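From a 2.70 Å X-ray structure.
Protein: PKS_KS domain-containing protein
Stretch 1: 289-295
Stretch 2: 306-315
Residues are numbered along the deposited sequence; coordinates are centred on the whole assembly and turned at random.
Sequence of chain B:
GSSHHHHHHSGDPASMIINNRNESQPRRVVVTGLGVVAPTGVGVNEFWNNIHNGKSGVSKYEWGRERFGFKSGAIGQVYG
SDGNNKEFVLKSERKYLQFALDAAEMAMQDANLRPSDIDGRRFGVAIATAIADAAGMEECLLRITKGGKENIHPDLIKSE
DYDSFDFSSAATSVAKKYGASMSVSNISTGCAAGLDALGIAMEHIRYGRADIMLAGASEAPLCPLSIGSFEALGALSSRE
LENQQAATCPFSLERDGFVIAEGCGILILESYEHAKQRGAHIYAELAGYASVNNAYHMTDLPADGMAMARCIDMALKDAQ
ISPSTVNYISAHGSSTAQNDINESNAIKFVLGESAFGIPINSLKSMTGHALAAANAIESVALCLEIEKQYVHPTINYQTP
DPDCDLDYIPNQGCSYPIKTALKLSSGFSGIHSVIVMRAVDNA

Stretch 1, residues 289-295: YASVNNA
Stretch 2 (306-315) MAMARCIDMA

Residues 289-293 form an extended strand, with phi between -154° and -116° and psi between 139° and 176°; at Asn-294 the chain turns (-72°/-46°), and Ala-295 adopts positive phi (58°/42°). Residues 306-315 are regular helix, phi near -65° and psi near -41°, held by i to i-4 bonds such as Cys-311 N to Ala-307 O (3.0 Å). The helix runs nearly antiparallel to the strand, at 154°, with the axes approaching to 6.8 Å. The register pairs Ala-290 with Ala-315 (CA to CA 4.6 Å), Ser-291 with Cys-311 (5.8 Å) and Asn-294 with Ala-307 (5.6 Å).

Strand alternation directs Ala-290 and Val-292 toward the helix, while Tyr-289, Ser-291 and Asn-293 point away. No direct hydrogen bond crosses the interface; packing dominates. The small methyl of Ala-290 permits close approach: its CB lies 3.4 Å from Ala-315 N and 3.8 Å from both Met-314 CB and Ala-315 CB. Cys-311, chi1 t, places SG 3.3 Å from Ala-290 O and 3.7 Å from Ser-291 CA, a compact side chain filling the space beside the strand backbone.

Val-292, chi1 m, spreads its branches over the helix. CG2 lies 3.7 Å from Cys-311 CB and 3.5 Å from Ala-307 O, whereas CG1 meets Met-314 CE at 3.3 Å and covers one face of the Arg-310 guanidinium, 3.4 Å from NH1. The flexible Met-314 (m, t, m) and the long Arg-310 (t, t, 98°, -96°) can both reach this branch.

At the strand's end, Asn-294 (chi1 -85°, chi2 -49°) brings OD1 within 3.3 Å of Ala-307 CB, whose small size accommodates the amide. A water donates to Asn-294 OD1 (3.1 Å) and weakly accepts from Met-308 N (3.4 Å), making a polar bridge near the helix start.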

ATOM      1  N   TYR B 289      -2.256 -15.227   9.516  1.00 33.06           N
ATOM      2  CA  TYR B 289      -2.077 -13.795   9.159  1.00 32.98           C
ATOM      3  C   TYR B 289      -3.258 -12.985   9.708  1.00 32.93           C
ATOM      4  O   TYR B 289      -4.388 -13.510   9.741  1.00 33.55           O
ATOM      5  CB  TYR B 289      -1.959 -13.632   7.641  1.00 33.26           C
ATOM      6  CG  TYR B 289      -2.118 -12.218   7.138  1.00 33.55           C
ATOM      7  CD1 TYR B 289      -1.102 -11.288   7.282  1.00 33.36           C
ATOM      8  CD2 TYR B 289      -3.288 -11.805   6.518  1.00 33.92           C
ATOM      9  CE1 TYR B 289      -1.239  -9.987   6.825  1.00 33.51           C
ATOM     10  CE2 TYR B 289      -3.442 -10.509   6.052  1.00 34.04           C
ATOM     11  CZ  TYR B 289      -2.414  -9.596   6.208  1.00 33.82           C
ATOM     12  OH  TYR B 289      -2.554  -8.316   5.754  1.00 33.77           O
ATOM     13  N   ALA B 290      -2.992 -11.744  10.123  1.00 32.22           N
ATOM     14  CA  ALA B 290      -4.002 -10.760  10.581  1.00 32.12           C
ATOM     15  C   ALA B 290      -3.465  -9.343  10.355  1.00 31.86           C
ATOM     16  O   ALA B 290      -2.229  -9.167  10.366  1.00 31.52           O
ATOM     17  CB  ALA B 290      -4.341 -10.999  12.031  1.00 32.13           C
ATOM     18  N   SER B 291      -4.365  -8.376  10.153  1.00 31.87           N
ATOM     19  CA  SER B 291      -4.043  -6.945   9.920  1.00 31.91           C
ATOM     20  C   SER B 291      -5.168  -6.061  10.469  1.00 32.61           C
ATOM     21  O   SER B 291      -6.347  -6.421  10.288  1.00 32.32           O
ATOM     22  CB  SER B 291      -3.796  -6.680   8.459  1.00 31.55           C
ATOM     23  OG  SER B 291      -3.255  -5.382   8.266  1.00 31.23           O
ATOM     24  N   VAL B 292      -4.802  -4.949  11.116  1.00 33.32           N
ATOM     25  CA  VAL B 292      -5.745  -3.980  11.750  1.00 34.35           C
ATOM     26  C   VAL B 292      -5.290  -2.555  11.422  1.00 34.91           C
ATOM     27  O   VAL B 292      -4.224  -2.402  10.789  1.00 34.73           O
ATOM     28  CB  VAL B 292      -5.831  -4.194  13.275  1.00 34.66           C
ATOM     29  CG1 VAL B 292      -6.335  -5.584  13.626  1.00 34.79           C
ATOM     30  CG2 VAL B 292      -4.502  -3.919  13.965  1.00 34.66           C
ATOM     31  N   ASN B 293      -6.078  -1.562  11.845  1.00 36.20           N
ATOM     32  CA  ASN B 293      -5.738  -0.116  11.786  1.00 37.27           C
ATOM     33  C   ASN B 293      -5.655   0.425  13.218  1.00 38.52           C
ATOM     34  O   ASN B 293      -6.365  -0.107  14.095  1.00 38.81           O
ATOM     35  CB  ASN B 293      -6.747   0.680  10.953  1.00 37.46           C
ATOM     36  CG  ASN B 293      -6.894   0.166   9.537  1.00 37.70           C
ATOM     37  OD1 ASN B 293      -5.903  -0.151   8.880  1.00 38.09           O
ATOM     38  ND2 ASN B 293      -8.123   0.088   9.055  1.00 37.70           N
ATOM     39  N   ASN B 294      -4.816   1.442  13.434  1.00 40.04           N
ATOM     40  CA  ASN B 294      -4.656   2.148  14.734  1.00 41.26           C
ATOM     41  C   ASN B 294      -5.892   3.013  15.000  1.00 41.49           C
ATOM     42  O   ASN B 294      -6.399   2.976  16.139  1.00 41.80           O
ATOM     43  CB  ASN B 294      -3.404   3.031  14.765  1.00 41.98           C
ATOM     44  CG  ASN B 294      -2.151   2.280  15.157  1.00 42.61           C
ATOM     45  OD1 ASN B 294      -2.145   1.554  16.150  1.00 44.14           O
ATOM     46  ND2 ASN B 294      -1.081   2.467  14.402  1.00 42.95           N
ATOM     47  N   ALA B 295      -6.337   3.761  13.984  1.00 41.69           N
ATOM     48  CA  ALA B 295      -7.359   4.831  14.078  1.00 41.80           C
ATOM     49  C   ALA B 295      -6.884   5.887  15.087  1.00 42.28           C
ATOM     50  O   ALA B 295      -7.714   6.363  15.888  1.00 42.89           O
ATOM     51  CB  ALA B 295      -8.699   4.244  14.456  1.00 41.99           C
ATOM     52  N   MET B 306      -2.243  -1.129  21.983  1.00 46.70           N
ATOM     53  CA  MET B 306      -3.447  -1.997  22.104  1.00 46.95           C
ATOM     54  C   MET B 306      -3.807  -2.582  20.732  1.00 44.59           C
ATOM     55  O   MET B 306      -4.195  -3.766  20.685  1.00 44.38           O
ATOM     56  CB  MET B 306      -4.644  -1.210  22.650  1.00 48.67           C
ATOM     57  CG  MET B 306      -4.477  -0.770  24.092  1.00 51.34           C
ATOM     58  SD  MET B 306      -4.591  -2.144  25.267  1.00 54.23           S
ATOM     59  CE  MET B 306      -4.549  -1.249  26.820  1.00 54.99           C
ATOM     60  N   ALA B 307      -3.693  -1.780  19.666  1.00 42.35           N
ATOM     61  CA  ALA B 307      -4.021  -2.162  18.272  1.00 40.93           C
ATOM     62  C   ALA B 307      -3.120  -3.320  17.824  1.00 39.42           C
ATOM     63  O   ALA B 307      -3.660  -4.333  17.339  1.00 39.11           O
ATOM     64  CB  ALA B 307      -3.881  -0.969  17.358  1.00 40.92           C
ATOM     65  N   MET B 308      -1.801  -3.167  17.990  1.00 38.15           N
ATOM     66  CA  MET B 308      -0.779  -4.189  17.632  1.00 37.19           C
ATOM     67  C   MET B 308      -1.035  -5.470  18.436  1.00 37.26           C
ATOM     68  O   MET B 308      -0.896  -6.562  17.854  1.00 37.13           O
ATOM     69  CB  MET B 308       0.639  -3.673  17.910  1.00 36.77           C
ATOM     70  CG  MET B 308       1.732  -4.712  17.701  1.00 36.18           C
ATOM     71  SD  MET B 308       1.717  -5.454  16.046  1.00 35.61           S
ATOM     72  CE  MET B 308       2.940  -4.441  15.215  1.00 35.76           C
ATOM     73  N   ALA B 309      -1.394  -5.337  19.718  1.00 37.79           N
ATOM     74  CA  ALA B 309      -1.706  -6.456  20.640  1.00 38.05           C
ATOM     75  C   ALA B 309      -2.921  -7.237  20.124  1.00 38.09           C
ATOM     76  O   ALA B 309      -2.901  -8.480  20.218  1.00 38.37           O
ATOM     77  CB  ALA B 309      -1.940  -5.934  22.037  1.00 38.31           C
ATOM     78  N   ARG B 310      -3.934  -6.535  19.603  1.00 38.24           N
ATOM     79  CA  ARG B 310      -5.173  -7.145  19.044  1.00 38.77           C
ATOM     80  C   ARG B 310      -4.828  -7.887  17.745  1.00 38.56           C
ATOM     81  O   ARG B 310      -5.417  -8.959  17.511  1.00 38.87           O
ATOM     82  CB  ARG B 310      -6.256  -6.086  18.804  1.00 39.20           C
ATOM     83  CG  ARG B 310      -7.672  -6.645  18.834  1.00 40.08           C
ATOM     84  CD  ARG B 310      -8.757  -5.603  18.630  1.00 40.81           C
ATOM     85  NE  ARG B 310      -9.232  -5.549  17.251  1.00 41.04           N
ATOM     86  CZ  ARG B 310      -8.806  -4.704  16.313  1.00 41.28           C
ATOM     87  NH1 ARG B 310      -9.325  -4.761  15.096  1.00 41.36           N
ATOM     88  NH2 ARG B 310      -7.872  -3.805  16.578  1.00 41.81           N
ATOM     89  N   CYS B 311      -3.908  -7.336  16.945  1.00 38.26           N
ATOM     90  CA  CYS B 311      -3.440  -7.906  15.649  1.00 38.26           C
ATOM     91  C   CYS B 311      -2.707  -9.233  15.891  1.00 38.78           C
ATOM     92  O   CYS B 311      -2.941 -10.180  15.115  1.00 38.97           O
ATOM     93  CB  CYS B 311      -2.527  -6.932  14.914  1.00 37.73           C
ATOM     94  SG  CYS B 311      -2.287  -7.355  13.169  1.00 37.17           S
ATOM     95  N   ILE B 312      -1.854  -9.288  16.921  1.00 39.62           N
ATOM     96  CA  ILE B 312      -1.114 -10.516  17.348  1.00 40.42           C
ATOM     97  C   ILE B 312      -2.136 -11.583  17.764  1.00 41.06           C
ATOM     98  O   ILE B 312      -1.949 -12.757  17.387  1.00 41.38           O
ATOM     99  CB  ILE B 312      -0.118 -10.209  18.488  1.00 40.31           C
ATOM    100  CG1 ILE B 312       1.000  -9.262  18.040  1.00 40.34           C
ATOM    101  CG2 ILE B 312       0.453 -11.494  19.070  1.00 40.22           C
ATOM    102  CD1 ILE B 312       1.682  -8.534  19.177  1.00 40.31           C
ATOM    103  N   ASP B 313      -3.166 -11.178  18.514  1.00 42.14           N
ATOM    104  CA  ASP B 313      -4.221 -12.072  19.065  1.00 43.00           C
ATOM    105  C   ASP B 313      -5.011 -12.706  17.914  1.00 42.86           C
ATOM    106  O   ASP B 313      -5.266 -13.926  17.980  1.00 43.66           O
ATOM    107  CB  ASP B 313      -5.149 -11.311  20.018  1.00 44.49           C
ATOM    108  CG  ASP B 313      -6.046 -12.213  20.848  1.00 45.80           C
ATOM    109  OD1 ASP B 313      -5.505 -13.097  21.542  1.00 47.88           O
ATOM    110  OD2 ASP B 313      -7.278 -12.028  20.789  1.00 47.76           O
ATOM    111  N   MET B 314      -5.381 -11.913  16.902  1.00 42.00           N
ATOM    112  CA  MET B 314      -6.210 -12.360  15.749  1.00 41.83           C
ATOM    113  C   MET B 314      -5.376 -13.250  14.816  1.00 39.98           C
ATOM    114  O   MET B 314      -5.967 -14.155  14.197  1.00 40.18           O
ATOM    115  CB  MET B 314      -6.772 -11.170  14.964  1.00 42.78           C
ATOM    116  CG  MET B 314      -7.890 -10.446  15.694  1.00 44.04           C
ATOM    117  SD  MET B 314      -9.079  -9.661  14.577  1.00 45.92           S
ATOM    118  CE  MET B 314      -8.024  -8.470  13.754  1.00 45.19           C
ATOM    119  N   ALA B 315      -4.066 -13.003  14.723  1.00 38.36           N
ATOM    120  CA  ALA B 315      -3.108 -13.803  13.923  1.00 37.50           C
ATOM    121  C   ALA B 315      -2.983 -15.215  14.513  1.00 37.06           C
ATOM    122  O   ALA B 315      -2.874 -16.175  13.726  1.00 36.28           O
ATOM    123  CB  ALA B 315      -1.769 -13.108  13.868  1.00 37.20           C
TER
HETATM  124  O   HOH W   1      -0.582  -0.046  18.325  1.00 23.41           O